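Cytosol aminopeptidase (Staphylococcus aureus subsp. aureus, PDB 3KZW) probably removes amino acids one at a time from the N-terminal ends of peptides, as a metal-dependent cytosolic aminopeptidase of the leucine aminopeptidase family. Local coordinates at residues V415-I420 with P477-D482; A407-N412 with L434-T439; I278-K283 with M388-L393. One frame throughout, in Å; residues are numbered along the deposited sequence.

All three contacts belong to the mixed β-sheet of the catalytic domain, and all are largely buried. Contact 3 lies deepest, its centre about 12 Å from the centre of the chain. It is a parallel ladder of backbone bonds, with a polar end at K283. Contact 1 docks helix 414-426 on the same sheet mainly through apolar side chains, with no hydrogen bond. Contact 2 lies furthest out, its centre about 23 Å from the centre of the chain, and mixes one backbone bond, a water and apolar packing beside a second subunit. Strand 478-482 of contact 1 lies between strand 386-391 of contact 3 and strand 406-411 of contact 2.

Contact 1: V415-I420 with P477-D482; sequences VILNDI and PHIHFD
I479 meets three side chains of helix 414-426: I416, L417 and I420. This is the helix-on-sheet layer of an α/β fold. The helix lies over one face of the β-sheet, and strand 478-482 passes under it. The axes of the two short segments come within 9.2 Å and differ by 41° in direction. No hydrogen bond joins them, and the contact is purely apolar.

The two branches of I479 share the work. Its CG1 stands beside the backbone N (chi1 -55°), and the chain runs on extended to CD1. This methyl ends among the helix residues. I479 CD1 lies 3.8 Å from I416 CG2. I479 CD1 also lies 3.8 Å from L417 N, so it reaches the helix backbone itself. From further along the helix, I420 meets it tip to tip, with I420 CD1 3.9 Å from I479 CD1.

The other branch, I479 CG2, meets L417 CD1 at 3.8 Å. L417 holds its CG opposite the backbone N (chi1 180°), and the second torsion then turns CD1 to that side. The same CG2 methyl of I479 sits over one face of the F481 ring, 3.5 Å above its plane and displaced toward the rim. I479 thus packs both across to the helix and along its own strand.

H478 and H480 alternate with these residues and turn to the other side of the strand, where helix 461-470 packs. Beyond I479, the helix meets F481 at an oblique approach: I420 CG2 lies 3.9 Å from F481 CZ.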
# COMPACT_ATOMS: atom_id res chain seq x y z
N VAL A 415 -28.98 -28.67 -16.49
CA VAL A 415 -30.14 -29.30 -15.84
C VAL A 415 -29.84 -29.73 -14.41
O VAL A 415 -30.58 -29.39 -13.48
CB VAL A 415 -30.69 -30.49 -16.68
CG1 VAL A 415 -31.79 -31.24 -15.93
CG2 VAL A 415 -31.21 -29.99 -18.03
N ILE A 416 -28.75 -30.48 -14.22
CA ILE A 416 -28.34 -30.96 -12.90
C ILE A 416 -28.05 -29.79 -11.95
O ILE A 416 -28.35 -29.87 -10.76
CB ILE A 416 -27.13 -31.94 -12.98
CG1 ILE A 416 -27.53 -33.21 -13.73
CG2 ILE A 416 -26.62 -32.31 -11.58
CD1 ILE A 416 -26.37 -34.08 -14.17
N LEU A 417 -27.49 -28.70 -12.48
CA LEU A 417 -27.25 -27.51 -11.67
C LEU A 417 -28.55 -26.89 -11.16
O LEU A 417 -28.67 -26.57 -9.97
CB LEU A 417 -26.42 -26.47 -12.42
CG LEU A 417 -26.12 -25.18 -11.63
CD1 LEU A 417 -25.23 -25.45 -10.42
CD2 LEU A 417 -25.50 -24.11 -12.51
N ASN A 418 -29.52 -26.72 -12.06
CA ASN A 418 -30.83 -26.16 -11.70
C ASN A 418 -31.51 -26.92 -10.57
O ASN A 418 -32.16 -26.31 -9.72
CB ASN A 418 -31.74 -26.09 -12.93
CG ASN A 418 -31.58 -24.79 -13.70
OD1 ASN A 418 -30.51 -24.17 -13.68
ND2 ASN A 418 -32.63 -24.38 -14.38
N ASP A 419 -31.36 -28.24 -10.56
CA ASP A 419 -31.90 -29.06 -9.48
C ASP A 419 -31.18 -28.78 -8.17
O ASP A 419 -31.81 -28.68 -7.12
CB ASP A 419 -31.80 -30.55 -9.83
CG ASP A 419 -32.62 -30.92 -11.04
OD1 ASP A 419 -33.63 -30.23 -11.32
OD2 ASP A 419 -32.26 -31.90 -11.73
N ILE A 420 -29.86 -28.65 -8.25
CA ILE A 420 -29.03 -28.39 -7.07
C ILE A 420 -29.28 -26.99 -6.50
O ILE A 420 -29.35 -26.82 -5.28
CB ILE A 420 -27.53 -28.64 -7.37
CG1 ILE A 420 -27.27 -30.14 -7.49
CG2 ILE A 420 -26.63 -28.03 -6.29
CD1 ILE A 420 -25.95 -30.49 -8.14
N PRO A 477 -20.52 -33.76 -18.20
CA PRO A 477 -21.23 -32.83 -17.32
C PRO A 477 -20.42 -32.52 -16.06
O PRO A 477 -20.06 -33.42 -15.31
CB PRO A 477 -22.51 -33.60 -16.97
CG PRO A 477 -22.78 -34.39 -18.19
CD PRO A 477 -21.43 -34.79 -18.74
N HIS A 478 -20.15 -31.23 -15.85
CA HIS A 478 -19.26 -30.79 -14.79
C HIS A 478 -19.85 -29.58 -14.05
O HIS A 478 -20.20 -28.58 -14.68
CB HIS A 478 -17.89 -30.42 -15.38
CG HIS A 478 -16.80 -30.22 -14.36
ND1 HIS A 478 -15.47 -30.43 -14.66
CD2 HIS A 478 -16.84 -29.84 -13.07
CE1 HIS A 478 -14.74 -30.18 -13.58
NE2 HIS A 478 -15.55 -29.82 -12.61
N ILE A 479 -19.95 -29.69 -12.73
CA ILE A 479 -20.30 -28.54 -11.90
C ILE A 479 -19.17 -28.21 -10.93
O ILE A 479 -18.68 -29.06 -10.20
CB ILE A 479 -21.62 -28.75 -11.11
CG1 ILE A 479 -22.77 -29.11 -12.06
CG2 ILE A 479 -21.96 -27.48 -10.33
CD1 ILE A 479 -24.02 -29.58 -11.36
N HIS A 480 -18.75 -26.94 -10.96
CA HIS A 480 -17.68 -26.45 -10.09
C HIS A 480 -18.26 -25.59 -8.97
O HIS A 480 -18.99 -24.63 -9.23
CB HIS A 480 -16.65 -25.67 -10.92
CG HIS A 480 -15.70 -24.86 -10.11
ND1 HIS A 480 -14.79 -25.43 -9.23
CD2 HIS A 480 -15.50 -23.52 -10.04
CE1 HIS A 480 -14.09 -24.47 -8.65
NE2 HIS A 480 -14.50 -23.31 -9.12
N PHE A 481 -17.93 -25.94 -7.73
CA PHE A 481 -18.41 -25.20 -6.56
C PHE A 481 -17.28 -24.45 -5.87
O PHE A 481 -16.41 -25.05 -5.23
CB PHE A 481 -19.08 -26.15 -5.56
CG PHE A 481 -20.36 -26.76 -6.06
CD1 PHE A 481 -21.53 -26.01 -6.12
CD2 PHE A 481 -20.40 -28.10 -6.44
CE1 PHE A 481 -22.72 -26.58 -6.57
CE2 PHE A 481 -21.58 -28.67 -6.88
CZ PHE A 481 -22.75 -27.91 -6.95
N ASP A 482 -17.29 -23.12 -6.00
CA ASP A 482 -16.33 -22.27 -5.30
C ASP A 482 -16.91 -21.89 -3.94
O ASP A 482 -17.79 -21.04 -3.83
CB ASP A 482 -16.00 -21.02 -6.12
CG ASP A 482 -14.67 -20.38 -5.72
OD1 ASP A 482 -14.20 -20.59 -4.57
OD2 ASP A 482 -14.10 -19.64 -6.55

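Contact 2: A407-N412 with L434-T439; sequences AAFESN and LPITAT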
# COMPACT_ATOMS: atom_id res chain seq x y z
N ALA A 407 -20.46 -19.99 -4.93
CA ALA A 407 -20.53 -19.77 -6.37
C ALA A 407 -20.53 -21.09 -7.12
O ALA A 407 -19.65 -21.92 -6.91
CB ALA A 407 -19.38 -18.89 -6.84
N ALA A 408 -21.53 -21.28 -7.97
CA ALA A 408 -21.65 -22.50 -8.76
C ALA A 408 -21.49 -22.22 -10.26
O ALA A 408 -22.01 -21.23 -10.77
CB ALA A 408 -22.98 -23.19 -8.49
N PHE A 409 -20.76 -23.10 -10.94
CA PHE A 409 -20.50 -22.98 -12.37
C PHE A 409 -20.85 -24.28 -13.06
O PHE A 409 -20.45 -25.36 -12.60
CB PHE A 409 -19.03 -22.66 -12.63
CG PHE A 409 -18.53 -21.43 -11.94
CD1 PHE A 409 -18.10 -21.48 -10.61
CD2 PHE A 409 -18.44 -20.22 -12.62
CE1 PHE A 409 -17.62 -20.34 -9.98
CE2 PHE A 409 -17.96 -19.08 -12.00
CZ PHE A 409 -17.54 -19.14 -10.67
N GLU A 410 -21.58 -24.21 -14.17
CA GLU A 410 -21.91 -25.41 -14.93
C GLU A 410 -21.17 -25.47 -16.26
O GLU A 410 -20.92 -24.44 -16.90
CB GLU A 410 -23.43 -25.58 -15.12
CG GLU A 410 -24.12 -24.54 -16.01
CD GLU A 410 -24.04 -24.85 -17.50
OE1 GLU A 410 -23.77 -26.02 -17.86
OE2 GLU A 410 -24.26 -23.93 -18.32
N SER A 411 -20.84 -26.68 -16.66
CA SER A 411 -20.24 -26.95 -17.96
C SER A 411 -20.85 -28.25 -18.47
O SER A 411 -20.53 -29.33 -17.96
CB SER A 411 -18.73 -27.06 -17.82
OG SER A 411 -18.13 -27.45 -19.04
N ASN A 412 -21.74 -28.13 -19.45
CA ASN A 412 -22.49 -29.27 -20.00
C ASN A 412 -23.40 -29.95 -18.98
O ASN A 412 -23.69 -31.14 -19.10
CB ASN A 412 -21.57 -30.30 -20.66
CG ASN A 412 -20.72 -29.71 -21.77
OD1 ASN A 412 -19.49 -29.66 -21.67
ND2 ASN A 412 -21.37 -29.26 -22.84
N LEU A 434 -22.66 -18.47 -11.39
CA LEU A 434 -21.87 -17.51 -12.15
C LEU A 434 -21.52 -18.15 -13.50
O LEU A 434 -21.41 -19.37 -13.59
CB LEU A 434 -20.61 -17.11 -11.38
CG LEU A 434 -20.77 -16.35 -10.07
CD1 LEU A 434 -19.41 -16.11 -9.43
CD2 LEU A 434 -21.49 -15.02 -10.27
N PRO A 435 -21.35 -17.33 -14.56
CA PRO A 435 -21.21 -17.89 -15.90
C PRO A 435 -19.78 -18.27 -16.32
O PRO A 435 -18.82 -17.74 -15.77
CB PRO A 435 -21.72 -16.77 -16.79
CG PRO A 435 -21.38 -15.52 -16.05
CD PRO A 435 -21.36 -15.86 -14.58
N ILE A 436 -19.68 -19.19 -17.27
CA ILE A 436 -18.44 -19.43 -18.01
C ILE A 436 -18.74 -19.15 -19.48
O ILE A 436 -19.48 -19.90 -20.12
CB ILE A 436 -17.93 -20.88 -17.86
CG1 ILE A 436 -17.77 -21.27 -16.39
CG2 ILE A 436 -16.60 -21.06 -18.60
CD1 ILE A 436 -17.58 -22.76 -16.15
N THR A 437 -18.18 -18.06 -20.00
CA THR A 437 -18.46 -17.64 -21.38
C THR A 437 -17.29 -17.92 -22.32
O THR A 437 -16.26 -18.45 -21.90
CB THR A 437 -18.84 -16.15 -21.46
OG1 THR A 437 -17.68 -15.34 -21.22
CG2 THR A 437 -19.93 -15.80 -20.45
N ALA A 438 -17.46 -17.56 -23.59
CA ALA A 438 -16.42 -17.69 -24.60
C ALA A 438 -15.15 -16.95 -24.22
O ALA A 438 -14.04 -17.39 -24.54
CB ALA A 438 -16.93 -17.22 -25.95
N THR A 439 -15.31 -15.82 -23.52
CA THR A 439 -14.20 -15.02 -23.01
C THR A 439 -13.25 -15.85 -22.15
O THR A 439 -12.04 -15.86 -22.38
CB THR A 439 -14.72 -13.80 -22.21
OG1 THR A 439 -15.50 -12.96 -23.06
CG2 THR A 439 -13.56 -12.98 -21.62
O HOH W 1 -22.35 -21.82 -15.33
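Water 1 accepts from E410 N at 2.8 Å and is hydrogen-bonded to L434 O at 3.1 Å, and so joins E410 and L434. Both partners are backbone atoms, so the water links the main chains just beyond a direct bond. That bond runs from L434 N to A408 O, at 2.9 Å and nearly straight (164° at the hydrogen).

The F409 ring packs beside this join. Its CG stands next to the backbone N (chi1 -56°), and the ring swings over to L434. F409 CE2 lies 3.4 Å from L434 CB. P435 O lies near the ring plane, at the edge. L434 also reaches back along the strand, and its CD1 touches A407 CB at 3.8 Å. I436 closes the other end: I436 CD1 lies 3.8 Å from F409 CB and also rests against E410 O.

Helix 461-470 packs against F409 and I436. The H480 ring meets the F409 ring, with planes about 30° apart. L434 packs on L434 of the second subunit, so the contact borders a subunit interface. After I436 the chain turns into a helix with T437 as N-cap; its OG1 accepts a weak bond from T439 N.

Strand 406-411, helix 414-426 and the parallel neighbouring strand 431-433 form a β-α-β crossover, and L434 follows directly on that strand in the chain.

Contact 3: I278-K283 with M388-L393; sequences IALVGK and MDFATL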
# COMPACT_ATOMS: atom_id res chain seq x y z
N ILE A 278 -20.92 -41.36 -9.81
CA ILE A 278 -20.90 -39.92 -9.66
C ILE A 278 -19.53 -39.52 -9.12
O ILE A 278 -19.10 -40.02 -8.08
CB ILE A 278 -22.03 -39.43 -8.72
CG1 ILE A 278 -23.39 -39.70 -9.37
CG2 ILE A 278 -21.87 -37.95 -8.41
CD1 ILE A 278 -24.55 -39.71 -8.39
N ALA A 279 -18.83 -38.65 -9.86
CA ALA A 279 -17.50 -38.21 -9.47
C ALA A 279 -17.57 -36.99 -8.56
O ALA A 279 -18.17 -35.98 -8.92
CB ALA A 279 -16.65 -37.90 -10.69
N LEU A 280 -16.97 -37.11 -7.38
CA LEU A 280 -16.86 -36.00 -6.45
C LEU A 280 -15.39 -35.67 -6.22
O LEU A 280 -14.65 -36.45 -5.62
CB LEU A 280 -17.57 -36.31 -5.13
CG LEU A 280 -19.06 -36.66 -5.17
CD1 LEU A 280 -19.54 -37.07 -3.78
CD2 LEU A 280 -19.91 -35.52 -5.71
N VAL A 281 -14.97 -34.50 -6.71
CA VAL A 281 -13.57 -34.07 -6.64
C VAL A 281 -13.39 -33.00 -5.57
O VAL A 281 -14.17 -32.05 -5.49
CB VAL A 281 -13.09 -33.55 -8.02
CG1 VAL A 281 -11.62 -33.14 -7.97
CG2 VAL A 281 -13.30 -34.61 -9.09
N GLY A 282 -12.36 -33.15 -4.75
CA GLY A 282 -12.11 -32.22 -3.65
C GLY A 282 -10.70 -31.66 -3.61
O GLY A 282 -9.72 -32.39 -3.79
N LYS A 283 -10.60 -30.35 -3.39
CA LYS A 283 -9.32 -29.69 -3.23
C LYS A 283 -8.80 -29.92 -1.81
O LYS A 283 -9.40 -29.46 -0.83
CB LYS A 283 -9.46 -28.19 -3.51
CG LYS A 283 -8.19 -27.38 -3.29
CD LYS A 283 -8.49 -25.89 -3.28
CE LYS A 283 -7.34 -25.10 -2.68
NZ LYS A 283 -7.60 -23.64 -2.66
N MET A 388 -18.53 -33.37 -10.02
CA MET A 388 -18.72 -32.23 -9.13
C MET A 388 -17.47 -32.00 -8.31
O MET A 388 -17.02 -32.90 -7.59
CB MET A 388 -19.92 -32.47 -8.20
CG MET A 388 -21.25 -32.49 -8.91
SD MET A 388 -22.61 -32.83 -7.79
CE MET A 388 -23.90 -33.25 -8.96
N ASP A 389 -16.90 -30.81 -8.42
CA ASP A 389 -15.73 -30.46 -7.63
C ASP A 389 -16.06 -29.41 -6.56
O ASP A 389 -16.91 -28.54 -6.78
CB ASP A 389 -14.55 -30.04 -8.52
CG ASP A 389 -14.69 -28.64 -9.08
OD1 ASP A 389 -14.44 -27.66 -8.33
OD2 ASP A 389 -15.04 -28.50 -10.27
N PHE A 390 -15.39 -29.52 -5.42
CA PHE A 390 -15.62 -28.65 -4.28
C PHE A 390 -14.29 -28.07 -3.83
O PHE A 390 -13.36 -28.81 -3.50
CB PHE A 390 -16.27 -29.43 -3.13
CG PHE A 390 -17.56 -30.11 -3.51
CD1 PHE A 390 -17.54 -31.37 -4.11
CD2 PHE A 390 -18.78 -29.49 -3.29
CE1 PHE A 390 -18.72 -32.01 -4.48
CE2 PHE A 390 -19.98 -30.12 -3.65
CZ PHE A 390 -19.94 -31.38 -4.25
N ALA A 391 -14.20 -26.74 -3.82
CA ALA A 391 -12.93 -26.06 -3.54
C ALA A 391 -13.10 -24.66 -2.98
O ALA A 391 -14.01 -23.92 -3.37
CB ALA A 391 -12.07 -26.02 -4.79
N THR A 392 -12.21 -24.29 -2.07
CA THR A 392 -12.06 -22.92 -1.61
C THR A 392 -11.05 -22.25 -2.53
O THR A 392 -9.87 -22.13 -2.19
CB THR A 392 -11.58 -22.85 -0.15
OG1 THR A 392 -10.41 -23.67 0.02
CG2 THR A 392 -12.66 -23.35 0.81
N LEU A 393 -11.51 -21.81 -3.70
CA LEU A 393 -10.61 -21.32 -4.76
C LEU A 393 -10.27 -19.84 -4.70
O LEU A 393 -9.14 -19.47 -4.43
CB LEU A 393 -11.15 -21.66 -6.15
CG LEU A 393 -10.85 -23.00 -6.82
CD1 LEU A 393 -10.95 -22.84 -8.33
CD2 LEU A 393 -9.48 -23.54 -6.44
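L280 and M388 lie side by side on one face of the β-sheet and point the same way. Their strands, 278-285 and 386-391, run parallel as neighbours in the mixed sheet of the α/β catalytic domain. The axes of the short segments are 18° apart. Four backbone bonds alternate between the strands, among them V281 N to M388 O at 2.7 Å and F390 N to V281 O at 2.8 Å.

L280 CD2 fills the angle between two residues of the other strand. L280 CD2 touches M388 CB at 3.9 Å. L280 CD2 also meets the F390 ring at its edge, in the ring plane, 3.9 Å from F390 CE1. F390 keeps its CG beside the backbone N (chi1 -56°), and the ring leans back along the sheet toward L280. Helix 308-322 packs on L280 and F390. The F481 ring meets the F390 ring, the two planes being nearly parallel.

V281 and D389 share the opposite face, where their CB atoms are 3.8 Å apart. The D389 carboxylate turns off toward strand 478-482. It is hydrogen-bonded to H478 and, with a modelled distance too short to rely on, to H480. Helix 368-380 packs on V281.

K283 runs extended alongside the end of the other strand. K283 CB rests 3.6 Å from A391 CB. NZ forms a salt bridge with D306, which also bonds T392 OG1. This polar end lies where the active site of the family is expected, at the carboxyl ends of these strands. K283 NZ also bonds T392 O at 2.8 Å, coming from above the carbonyl plane, 47° out of it.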